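Local coordinates for Alpha/beta hydrolase family protein (PDB 3OOS) that is a predicted alpha/beta-fold hydrolase that probably cleaves its substrate with a serine nucleophile, though the substrate itself is not established, at residues A[26-31]-A[41-46]; A[72-77]-A[201-206]; A[135-140]-A[170-175]; A[152-157]-A[166-171]. All coordinates share one frame; numbering follows the deposited sequence. Where two conformers were deposited one is given.

Overall arrangement
From the N terminus, interaction 1 comes first: it folds the loop 41-46 back onto strand 25-28 of the central sheet and closes a short connection. Interaction 2 then closes a much longer excursion, bringing the start of helix 74-87 against helix 197-207, and interactions 3 and 4 both fall within it, in the probable cap between strands 116-122 and 224-229. Interaction 3 joins 135-140 to 170-175; interaction 4, a helical pair of 152-157 and 166-171, starts later and ends on the same stretch of helix 162-176. M152 touches Y138 and W172, linking these two. L31 touches F203 and M74, joining interactions 1 and 2, while R204 packs on M152 between interactions 2 and 4.

Interaction 1: residues A[26-31]-A[41-46]; sequences LCVTHL and TFANPF. With SO4 (sulfate ion), chain B.
Sulfate oxygen O3 takes a hydrogen bond from H30 NE2 at 2.7 Å, with an N-H...O angle of 152°; it lies at the edge of the imidazole and in the ring plane. The same sulfate, an ion probably from the crystallisation liquor, is held by Y32 OH, S99 OG and A100 N, while H30 ND1 pairs with Y32 N, which restrains the ring from its other nitrogen. S99 sits in a GxSxG pattern like the nucleophile elbow of alpha/beta hydrolases, and an anion bonded to this serine and to the following backbone N is consistent with occupation of the active site near a probable oxyanion hole. H30 follows strand 25-28 of the central sheet, where such enzymes commonly carry an oxyanion loop.

Earlier on that strand the contact with 41-46 is wholly apolar. V28 CG1 lies anti to the backbone N (chi1 173°) and is thereby sent toward two partners: F42 CE2 at 3.7 Å, met obliquely, and A43 CB at 3.9 Å. Two residues back, L26 CD2 is 3.6 Å from F46 CD1 and equally close to CG and CB, so one methyl settles against the root of the benzyl group. The alternation L26, V28 puts both side chains on one side of the strand, and the CA of V28 is 6.4 Å from that of A43. N40 OD1 accepts from the backbone N of F42 and of A43, holding the backbone at the start of 41-46. F42 also packs edge-to-face with F263 and touches A96, and F46 reaches V52 of strand 51-55 and V274 of helix 267-276.

Interaction 2: residues A[72-77]-A[201-206]; sequences YSMTET and NYFRQV
Y72 meets Y202 through its CB, which stands over one face of the Y202 ring, 4.0 Å from the centroid and 26° off the normal, a CH-pi contact. With CG anti to its carbonyl carbon (chi1 -63°), the phenol of Y72 then leads away from Y202, although the two backbones come within 6.7 Å, CA to CA. V206 CB lies over a face of the same Y202 ring.

S73 comes next along that ring, its CB 3.5 Å from Y202 OH. It is the N-cap of helix 74-87: S73 OG accepts from E76 N at 3.1 Å, and the bond is fairly straight at 160°. Its carbonyl O is gripped twice by T77, through N and through OG1 at 2.7 Å, the hydroxyl approaching from above the carbonyl plane.

Selenomethionine M74 has two conformers; in the modelled one CE comes to the edge of the F203 ring, a long and therefore doubtful contact.

The N-terminal turn of helix 74-87 thus packs on helix 197-207, which adds polar ties through E207 OE1 to M74 N and R199 NH2 to T77 OG1, while M103 of helix 100-112 supports F203.

Interaction 3: residues A[135-140]-A[170-175]; sequences DSIYCS and REWALM
I137 and selenomethionine M175 reach for each other tip to tip: I137 CD1 is 3.7 Å from M175 CE and 3.9 Å from SE. M175 leaves its helix with CG anti to the backbone N and then bends at its last torsion (chi3 63°). The bend folds CE back over the centre of the W172 ring system, 3.6 Å above its plane, so that the methyl lies over the indole and meets I137 CD1 at the side.

W172 takes up the other half of the contact with its six-membered ring. Its CH2 lies 4.0 Å from I137 CD1, which comes in obliquely, and its CZ2 lies 3.9 Å from Y138 OH, which sits at the indole edge and in its plane. The two aromatic side chains cross at about a right angle, and no hydrogen bond joins them; the hydroxyl of Y138 has its polar partner in Q234 OE1. The phenol is also backed from within its own segment, where I137 CG1 lies 4.0 Å above the centre of the Y138 ring.

The backbone geometry that presents these two neighbours is a type I turn from S136 to C139. Inside it S136 OG accepts from Y138 N at 3.1 Å and 160°, making an ST turn, and the same hydroxyl is bonded to Q234 O.

The loop 135-140, which follows strand 116-122, thus rests on helix 162-176 in a probable cap over the hydrolase core. Helix 145-155 lies beside both, with M152 against Y138 and I148 against W172 and M175, while V233 backs I137 from a loop.

Interaction 4: residues A[152-157]-A[166-171]; sequences MNALND and KALSRE
Helices 145-155 and 162-176 form a helical hairpin in the insertion between sheet strands 116-122 and 224-229, the position where alpha/beta hydrolases commonly carry a cap. At this end of the hairpin L168 is the central residue. Its CD1 presses on A154 CB at 3.6 Å, while its CB lies 3.9 Å from L155 CD2. One leucine thus covers two successive residues of the facing helix with different parts of its side chain. L155 and L168 run past each other in opposite directions, each with CG anti to its own carbonyl carbon (chi1 -72° and -64°), and their CA atoms are 7.4 Å apart. L155 CD2 also reaches S169 OG at 3.9 Å, a van der Waals approach at the margin of the patch. R147 and I151, earlier on helix 145-155, extend the surface on which L168 rests.

The connection is tied by polar bonds outside the apolar patch. A154 O accepts from T160 OG1 and L155 O from R165 NH2, so the carbonyls at the end of the first helix are taken up by T160 of the connection and by R165 in the first turn of the second helix. S169 OG is bonded to R165 O and to a tetraethylene glycol molecule, probably from the crystallisation liquor. Since no hydrogen bond crosses between 152-157 and 166-171 themselves, their contact is dispersive, resting on A154, L155 and L168 with S169 OG at the margin.

Interaction 1: residues A[26-31]-A[41-46]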
# COMPACT_ATOMS: atom_id res chain seq x y z
N LEU A 26 11.26 5.09 -8.17
CA LEU A 26 9.96 5.00 -7.54
C LEU A 26 10.06 4.11 -6.31
O LEU A 26 10.44 2.94 -6.42
CB LEU A 26 8.92 4.43 -8.52
CG LEU A 26 7.49 4.30 -8.00
CD1 LEU A 26 6.83 5.67 -7.93
CD2 LEU A 26 6.69 3.38 -8.90
N CYS A 27 9.74 4.67 -5.16
CA CYS A 27 9.66 3.92 -3.92
C CYS A 27 8.28 3.29 -3.78
O CYS A 27 7.26 3.96 -3.98
CB CYS A 27 9.95 4.83 -2.72
SG CYS A 27 9.89 4.03 -1.11
N VAL A 28 8.25 2.00 -3.46
CA VAL A 28 7.00 1.29 -3.19
C VAL A 28 7.13 0.56 -1.87
O VAL A 28 8.11 -0.14 -1.63
CB VAL A 28 6.66 0.25 -4.30
CG1 VAL A 28 5.43 -0.59 -3.90
CG2 VAL A 28 6.43 0.94 -5.64
N THR A 29 6.13 0.73 -1.01
CA THR A 29 6.05 -0.07 0.21
C THR A 29 4.61 -0.14 0.69
O THR A 29 3.71 0.41 0.04
CB THR A 29 7.04 0.44 1.32
OG1 THR A 29 7.21 -0.58 2.32
CG2 THR A 29 6.56 1.72 1.97
N HIS A 30 4.39 -0.83 1.80
CA HIS A 30 3.08 -0.95 2.40
C HIS A 30 3.24 -0.70 3.89
O HIS A 30 4.34 -0.80 4.42
CB HIS A 30 2.52 -2.35 2.15
CG HIS A 30 1.10 -2.51 2.60
ND1 HIS A 30 0.76 -3.07 3.81
CD2 HIS A 30 -0.06 -2.17 2.00
CE1 HIS A 30 -0.55 -3.07 3.94
NE2 HIS A 30 -1.08 -2.53 2.85
N LEU A 31 2.15 -0.37 4.56
CA LEU A 31 2.22 0.01 5.97
C LEU A 31 2.49 -1.16 6.93
O LEU A 31 3.05 -0.96 8.01
CB LEU A 31 0.94 0.75 6.39
CG LEU A 31 1.01 1.52 7.71
CD1 LEU A 31 2.16 2.53 7.70
CD2 LEU A 31 -0.31 2.20 7.96
N THR A 41 2.97 -7.90 -6.72
CA THR A 41 2.12 -7.72 -7.90
C THR A 41 1.62 -6.29 -8.11
O THR A 41 1.25 -5.92 -9.23
CB THR A 41 0.92 -8.70 -7.91
OG1 THR A 41 0.23 -8.61 -6.67
CG2 THR A 41 1.40 -10.12 -8.14
N PHE A 42 1.60 -5.49 -7.05
CA PHE A 42 1.34 -4.05 -7.17
C PHE A 42 2.59 -3.32 -7.69
O PHE A 42 2.49 -2.46 -8.57
CB PHE A 42 0.86 -3.46 -5.85
CG PHE A 42 0.91 -1.96 -5.79
CD1 PHE A 42 0.05 -1.18 -6.55
CD2 PHE A 42 1.82 -1.32 -4.95
CE1 PHE A 42 0.11 0.22 -6.50
CE2 PHE A 42 1.89 0.07 -4.88
CZ PHE A 42 1.03 0.84 -5.66
N ALA A 43 3.75 -3.67 -7.15
CA ALA A 43 5.02 -3.04 -7.54
C ALA A 43 5.45 -3.40 -8.96
O ALA A 43 5.98 -2.56 -9.68
CB ALA A 43 6.13 -3.39 -6.54
N ASN A 44 5.20 -4.65 -9.36
CA ASN A 44 5.76 -5.18 -10.61
C ASN A 44 5.43 -4.41 -11.89
O ASN A 44 6.32 -4.16 -12.70
CB ASN A 44 5.46 -6.68 -10.77
CG ASN A 44 6.48 -7.39 -11.63
OD1 ASN A 44 6.13 -8.23 -12.47
ND2 ASN A 44 7.75 -7.07 -11.44
N PRO A 45 4.15 -4.00 -12.09
CA PRO A 45 3.85 -3.25 -13.32
C PRO A 45 4.66 -1.97 -13.46
O PRO A 45 4.96 -1.54 -14.58
CB PRO A 45 2.36 -2.93 -13.17
CG PRO A 45 1.83 -4.04 -12.34
CD PRO A 45 2.92 -4.33 -11.34
N PHE A 46 5.03 -1.36 -12.34
CA PHE A 46 5.82 -0.13 -12.38
C PHE A 46 7.23 -0.32 -12.92
O PHE A 46 7.83 0.62 -13.44
CB PHE A 46 5.83 0.55 -11.00
CG PHE A 46 4.49 1.06 -10.58
CD1 PHE A 46 4.02 2.28 -11.05
CD2 PHE A 46 3.67 0.30 -9.74
CE1 PHE A 46 2.76 2.76 -10.67
CE2 PHE A 46 2.41 0.76 -9.37
CZ PHE A 46 1.96 1.99 -9.83
S SO4 B . -4.43 -3.61 3.16
O1 SO4 B . -4.78 -4.04 4.52
O2 SO4 B . -5.64 -3.56 2.36
O3 SO4 B . -3.79 -2.30 3.22
O4 SO4 B . -3.50 -4.58 2.58

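Interaction 2: residues A[72-77]-A[201-206]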
# COMPACT_ATOMS: atom_id res chain seq x y z
N TYR A 72 7.02 2.56 14.50
CA TYR A 72 6.08 2.05 13.50
C TYR A 72 5.17 3.12 12.91
O TYR A 72 4.46 2.86 11.93
CB TYR A 72 5.19 0.95 14.10
CG TYR A 72 5.92 -0.29 14.55
CD1 TYR A 72 6.81 -0.96 13.70
CD2 TYR A 72 5.70 -0.82 15.82
CE1 TYR A 72 7.47 -2.11 14.12
CE2 TYR A 72 6.35 -1.97 16.25
CZ TYR A 72 7.24 -2.61 15.39
OH TYR A 72 7.89 -3.75 15.81
N SER A 73 5.17 4.32 13.49
CA SER A 73 4.23 5.36 13.07
C SER A 73 4.48 5.78 11.62
O SER A 73 5.59 5.61 11.10
CB SER A 73 4.31 6.58 13.99
OG SER A 73 5.48 7.34 13.74
N MSE A 74 3.46 6.34 10.98
CA MSE A 74 3.60 6.81 9.61
C MSE A 74 4.62 7.95 9.51
O MSE A 74 5.40 8.00 8.57
CB MSE A 74 2.25 7.21 9.02
CG MSE A 74 1.39 6.01 8.65
SE MSE A 74 -0.02 6.43 7.39
CE MSE A 74 -1.53 6.53 8.61
N THR A 75 4.61 8.84 10.49
CA THR A 75 5.59 9.93 10.51
C THR A 75 7.02 9.38 10.52
O THR A 75 7.86 9.82 9.73
CB THR A 75 5.40 10.85 11.73
OG1 THR A 75 4.12 11.49 11.65
CG2 THR A 75 6.49 11.91 11.76
N GLU A 76 7.28 8.43 11.41
CA GLU A 76 8.61 7.84 11.58
C GLU A 76 8.99 7.01 10.36
O GLU A 76 10.16 6.96 9.96
CB GLU A 76 8.70 7.01 12.86
CG GLU A 76 8.71 7.85 14.15
CD GLU A 76 9.90 8.79 14.24
OE1 GLU A 76 11.05 8.30 14.19
OE2 GLU A 76 9.70 10.02 14.37
N THR A 77 7.99 6.36 9.76
CA THR A 77 8.16 5.63 8.51
C THR A 77 8.68 6.55 7.40
O THR A 77 9.62 6.20 6.67
CB THR A 77 6.84 4.95 8.07
OG1 THR A 77 6.40 4.04 9.09
CG2 THR A 77 7.02 4.19 6.76
N ASN A 201 -0.92 -4.19 14.19
CA ASN A 201 -1.40 -3.84 15.52
C ASN A 201 -1.22 -2.36 15.81
O ASN A 201 -2.13 -1.71 16.31
CB ASN A 201 -0.70 -4.67 16.60
CG ASN A 201 -1.17 -6.10 16.62
OD1 ASN A 201 -2.22 -6.43 16.07
ND2 ASN A 201 -0.40 -6.96 17.27
N TYR A 202 -0.05 -1.82 15.48
CA TYR A 202 0.20 -0.40 15.70
C TYR A 202 -0.77 0.46 14.89
O TYR A 202 -1.31 1.45 15.41
CB TYR A 202 1.65 -0.02 15.39
CG TYR A 202 1.93 1.41 15.76
CD1 TYR A 202 2.35 1.75 17.05
CD2 TYR A 202 1.75 2.43 14.84
CE1 TYR A 202 2.59 3.08 17.40
CE2 TYR A 202 1.98 3.76 15.18
CZ TYR A 202 2.40 4.07 16.45
OH TYR A 202 2.63 5.38 16.78
N PHE A 203 -0.99 0.11 13.63
CA PHE A 203 -1.93 0.86 12.81
C PHE A 203 -3.33 0.85 13.42
O PHE A 203 -3.95 1.90 13.57
CB PHE A 203 -1.99 0.35 11.37
CG PHE A 203 -3.07 1.01 10.56
CD1 PHE A 203 -2.96 2.34 10.18
CD2 PHE A 203 -4.23 0.31 10.21
CE1 PHE A 203 -3.96 2.97 9.45
CE2 PHE A 203 -5.24 0.92 9.48
CZ PHE A 203 -5.10 2.26 9.10
N ARG A 204 -3.81 -0.34 13.78
CA ARG A 204 -5.19 -0.49 14.25
C ARG A 204 -5.42 0.10 15.64
O ARG A 204 -6.47 0.70 15.89
CB ARG A 204 -5.63 -1.95 14.21
CG ARG A 204 -5.69 -2.54 12.80
CD ARG A 204 -6.58 -3.77 12.75
NE ARG A 204 -7.99 -3.42 12.95
CZ ARG A 204 -8.93 -4.27 13.37
NH1 ARG A 204 -8.63 -5.53 13.64
NH2 ARG A 204 -10.17 -3.84 13.52
N GLN A 205 -4.44 -0.06 16.52
CA GLN A 205 -4.58 0.32 17.93
C GLN A 205 -4.15 1.76 18.22
O GLN A 205 -4.66 2.38 19.16
CB GLN A 205 -3.82 -0.66 18.83
CG GLN A 205 -4.37 -2.08 18.79
CD GLN A 205 -3.34 -3.12 19.20
OE1 GLN A 205 -2.27 -2.79 19.71
NE2 GLN A 205 -3.67 -4.39 18.98
N VAL A 206 -3.21 2.28 17.44
CA VAL A 206 -2.65 3.61 17.70
C VAL A 206 -2.88 4.61 16.56
O VAL A 206 -3.40 5.71 16.80
CB VAL A 206 -1.14 3.53 18.06
CG1 VAL A 206 -0.57 4.92 18.35
CG2 VAL A 206 -0.91 2.60 19.25

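Interaction 3: residues A[135-140]-A[170-175]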
# COMPACT_ATOMS: atom_id res chain seq x y z
N ASP A 135 -20.57 1.07 3.08
CA ASP A 135 -20.08 0.23 1.98
C ASP A 135 -18.73 -0.42 2.27
O ASP A 135 -18.22 -1.20 1.46
CB ASP A 135 -20.01 1.03 0.68
CG ASP A 135 -21.37 1.27 0.06
OD1 ASP A 135 -22.37 0.71 0.56
OD2 ASP A 135 -21.44 2.02 -0.93
N SER A 136 -18.15 -0.12 3.43
CA SER A 136 -16.91 -0.75 3.87
C SER A 136 -17.18 -1.94 4.77
O SER A 136 -18.02 -1.87 5.66
CB SER A 136 -16.02 0.25 4.62
OG SER A 136 -14.87 -0.39 5.15
N ILE A 137 -16.44 -3.02 4.54
CA ILE A 137 -16.52 -4.21 5.39
C ILE A 137 -16.11 -3.93 6.85
O ILE A 137 -16.42 -4.71 7.75
CB ILE A 137 -15.66 -5.38 4.82
CG1 ILE A 137 -14.18 -4.97 4.73
CG2 ILE A 137 -16.22 -5.83 3.48
CD1 ILE A 137 -13.24 -6.09 4.29
N TYR A 138 -15.42 -2.81 7.06
CA TYR A 138 -14.96 -2.44 8.40
C TYR A 138 -16.04 -1.70 9.21
O TYR A 138 -15.85 -1.44 10.40
CB TYR A 138 -13.68 -1.60 8.33
CG TYR A 138 -12.57 -2.27 7.56
CD1 TYR A 138 -12.03 -3.49 7.99
CD2 TYR A 138 -12.06 -1.70 6.39
CE1 TYR A 138 -11.01 -4.11 7.29
CE2 TYR A 138 -11.03 -2.32 5.69
CZ TYR A 138 -10.52 -3.52 6.14
OH TYR A 138 -9.50 -4.14 5.45
N CYS A 139 -17.15 -1.38 8.55
CA CYS A 139 -18.26 -0.66 9.19
C CYS A 139 -19.33 -1.62 9.69
O CYS A 139 -19.75 -2.52 8.96
CB CYS A 139 -18.86 0.32 8.19
SG CYS A 139 -20.30 1.22 8.80
N SER A 140 -19.79 -1.41 10.92
CA SER A 140 -20.79 -2.30 11.54
C SER A 140 -22.15 -2.32 10.82
O SER A 140 -22.95 -3.24 11.02
CB SER A 140 -20.98 -1.95 13.02
OG SER A 140 -21.52 -0.65 13.17
N ARG A 170 -8.20 -17.68 1.58
CA ARG A 170 -8.97 -17.91 0.36
C ARG A 170 -10.27 -17.10 0.39
O ARG A 170 -10.61 -16.41 -0.57
CB ARG A 170 -9.29 -19.40 0.22
CG ARG A 170 -10.04 -19.78 -1.05
CD ARG A 170 -9.13 -19.69 -2.25
NE ARG A 170 -9.77 -20.20 -3.46
CZ ARG A 170 -9.12 -20.47 -4.59
NH1 ARG A 170 -7.82 -20.27 -4.67
NH2 ARG A 170 -9.78 -20.93 -5.64
N GLU A 171 -10.98 -17.19 1.51
CA GLU A 171 -12.23 -16.46 1.70
C GLU A 171 -12.01 -14.95 1.54
O GLU A 171 -12.78 -14.27 0.86
CB GLU A 171 -12.82 -16.77 3.08
CG GLU A 171 -14.24 -16.27 3.30
CD GLU A 171 -14.84 -16.74 4.62
OE1 GLU A 171 -14.16 -17.48 5.36
OE2 GLU A 171 -16.00 -16.39 4.91
N TRP A 172 -10.93 -14.44 2.15
CA TRP A 172 -10.58 -13.03 2.04
C TRP A 172 -10.31 -12.63 0.59
O TRP A 172 -10.82 -11.61 0.12
CB TRP A 172 -9.36 -12.70 2.91
CG TRP A 172 -9.11 -11.23 3.00
CD1 TRP A 172 -8.42 -10.47 2.10
CD2 TRP A 172 -9.56 -10.33 4.02
NE1 TRP A 172 -8.41 -9.16 2.50
CE2 TRP A 172 -9.10 -9.05 3.67
CE3 TRP A 172 -10.31 -10.49 5.19
CZ2 TRP A 172 -9.36 -7.92 4.47
CZ3 TRP A 172 -10.57 -9.37 5.98
CH2 TRP A 172 -10.10 -8.10 5.61
N ALA A 173 -9.51 -13.44 -0.11
CA ALA A 173 -9.14 -13.16 -1.49
C ALA A 173 -10.37 -13.11 -2.40
O ALA A 173 -10.50 -12.22 -3.25
CB ALA A 173 -8.14 -14.19 -2.00
N LEU A 174 -11.28 -14.07 -2.22
CA LEU A 174 -12.49 -14.13 -3.04
C LEU A 174 -13.38 -12.91 -2.88
O LEU A 174 -14.01 -12.46 -3.84
CB LEU A 174 -13.27 -15.42 -2.76
CG LEU A 174 -12.63 -16.67 -3.36
CD1 LEU A 174 -13.15 -17.92 -2.67
CD2 LEU A 174 -12.85 -16.75 -4.87
N MSE A 175 -13.41 -12.36 -1.67
CA MSE A 175 -14.15 -11.14 -1.39
C MSE A 175 -13.47 -9.93 -2.03
O MSE A 175 -14.12 -8.92 -2.32
CB MSE A 175 -14.25 -10.94 0.12
CG MSE A 175 -14.92 -9.66 0.54
SE MSE A 175 -14.47 -9.26 2.37
CE MSE A 175 -12.53 -9.02 2.21

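Interaction 4: residues A[152-157]-A[166-171]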
# COMPACT_ATOMS: atom_id res chain seq x y z
N MSE A 152 -10.31 -11.50 10.54
CA MSE A 152 -9.14 -10.69 10.88
C MSE A 152 -8.52 -11.12 12.20
O MSE A 152 -7.30 -11.22 12.31
CB MSE A 152 -9.51 -9.21 10.95
CG MSE A 152 -9.78 -8.57 9.61
SE MSE A 152 -9.97 -6.65 9.77
CE MSE A 152 -11.43 -6.56 11.06
N ASN A 153 -9.37 -11.39 13.19
CA ASN A 153 -8.89 -11.83 14.50
C ASN A 153 -8.14 -13.15 14.40
O ASN A 153 -7.09 -13.31 15.02
CB ASN A 153 -10.04 -11.92 15.51
CG ASN A 153 -10.58 -10.55 15.90
OD1 ASN A 153 -9.98 -9.51 15.60
ND2 ASN A 153 -11.73 -10.54 16.57
N ALA A 154 -8.66 -14.08 13.60
CA ALA A 154 -8.02 -15.38 13.44
C ALA A 154 -6.72 -15.30 12.63
O ALA A 154 -5.75 -15.98 12.95
CB ALA A 154 -8.99 -16.37 12.81
N LEU A 155 -6.70 -14.46 11.60
CA LEU A 155 -5.48 -14.28 10.81
C LEU A 155 -4.37 -13.60 11.61
O LEU A 155 -3.18 -13.88 11.39
CB LEU A 155 -5.77 -13.53 9.51
CG LEU A 155 -6.52 -14.31 8.42
CD1 LEU A 155 -6.87 -13.39 7.26
CD2 LEU A 155 -5.72 -15.51 7.92
N ASN A 156 -4.75 -12.73 12.55
CA ASN A 156 -3.79 -12.02 13.43
C ASN A 156 -3.31 -12.87 14.62
O ASN A 156 -2.49 -12.42 15.43
CB ASN A 156 -4.39 -10.69 13.91
CG ASN A 156 -3.34 -9.74 14.51
OD1 ASN A 156 -3.64 -9.00 15.44
ND2 ASN A 156 -2.13 -9.77 13.97
N ASP A 157 -3.81 -14.10 14.72
CA ASP A 157 -3.37 -15.04 15.75
C ASP A 157 -2.34 -16.00 15.17
O ASP A 157 -2.63 -16.76 14.24
CB ASP A 157 -4.57 -15.82 16.32
CG ASP A 157 -4.20 -16.66 17.53
OD1 ASP A 157 -3.01 -16.77 17.89
OD2 ASP A 157 -5.13 -17.24 18.14
N LYS A 166 -5.29 -21.18 5.65
CA LYS A 166 -5.48 -21.36 4.21
C LYS A 166 -6.91 -21.02 3.79
O LYS A 166 -7.12 -20.27 2.83
CB LYS A 166 -5.13 -22.79 3.80
CG LYS A 166 -5.28 -23.08 2.32
CD LYS A 166 -4.97 -24.53 1.99
CE LYS A 166 -5.15 -24.81 0.51
NZ LYS A 166 -4.77 -26.21 0.16
N ALA A 167 -7.88 -21.56 4.52
CA ALA A 167 -9.29 -21.33 4.23
C ALA A 167 -9.66 -19.85 4.37
O ALA A 167 -10.33 -19.28 3.50
CB ALA A 167 -10.17 -22.20 5.12
N LEU A 168 -9.21 -19.23 5.46
CA LEU A 168 -9.50 -17.81 5.72
C LEU A 168 -8.89 -16.89 4.67
O LEU A 168 -9.53 -15.91 4.25
CB LEU A 168 -9.00 -17.41 7.11
CG LEU A 168 -9.66 -18.10 8.31
CD1 LEU A 168 -8.84 -17.85 9.55
CD2 LEU A 168 -11.10 -17.62 8.50
N SER A 169 -7.67 -17.19 4.25
CA SER A 169 -6.97 -16.41 3.24
C SER A 169 -7.69 -16.49 1.90
O SER A 169 -7.78 -15.49 1.18
CB SER A 169 -5.52 -16.88 3.10
OG SER A 169 -4.85 -16.75 4.34
N ARG A 170 -8.20 -17.68 1.58
CA ARG A 170 -8.97 -17.91 0.36
C ARG A 170 -10.27 -17.10 0.39
O ARG A 170 -10.61 -16.41 -0.57
CB ARG A 170 -9.29 -19.40 0.22
CG ARG A 170 -10.04 -19.78 -1.05
CD ARG A 170 -9.13 -19.69 -2.25
NE ARG A 170 -9.77 -20.20 -3.46
CZ ARG A 170 -9.12 -20.47 -4.59
NH1 ARG A 170 -7.82 -20.27 -4.67
NH2 ARG A 170 -9.78 -20.93 -5.64
N GLU A 171 -10.98 -17.19 1.51
CA GLU A 171 -12.23 -16.46 1.70
C GLU A 171 -12.01 -14.95 1.54
O GLU A 171 -12.78 -14.27 0.86
CB GLU A 171 -12.82 -16.77 3.08
CG GLU A 171 -14.24 -16.27 3.30
CD GLU A 171 -14.84 -16.74 4.62
OE1 GLU A 171 -14.16 -17.48 5.36
OE2 GLU A 171 -16.00 -16.39 4.91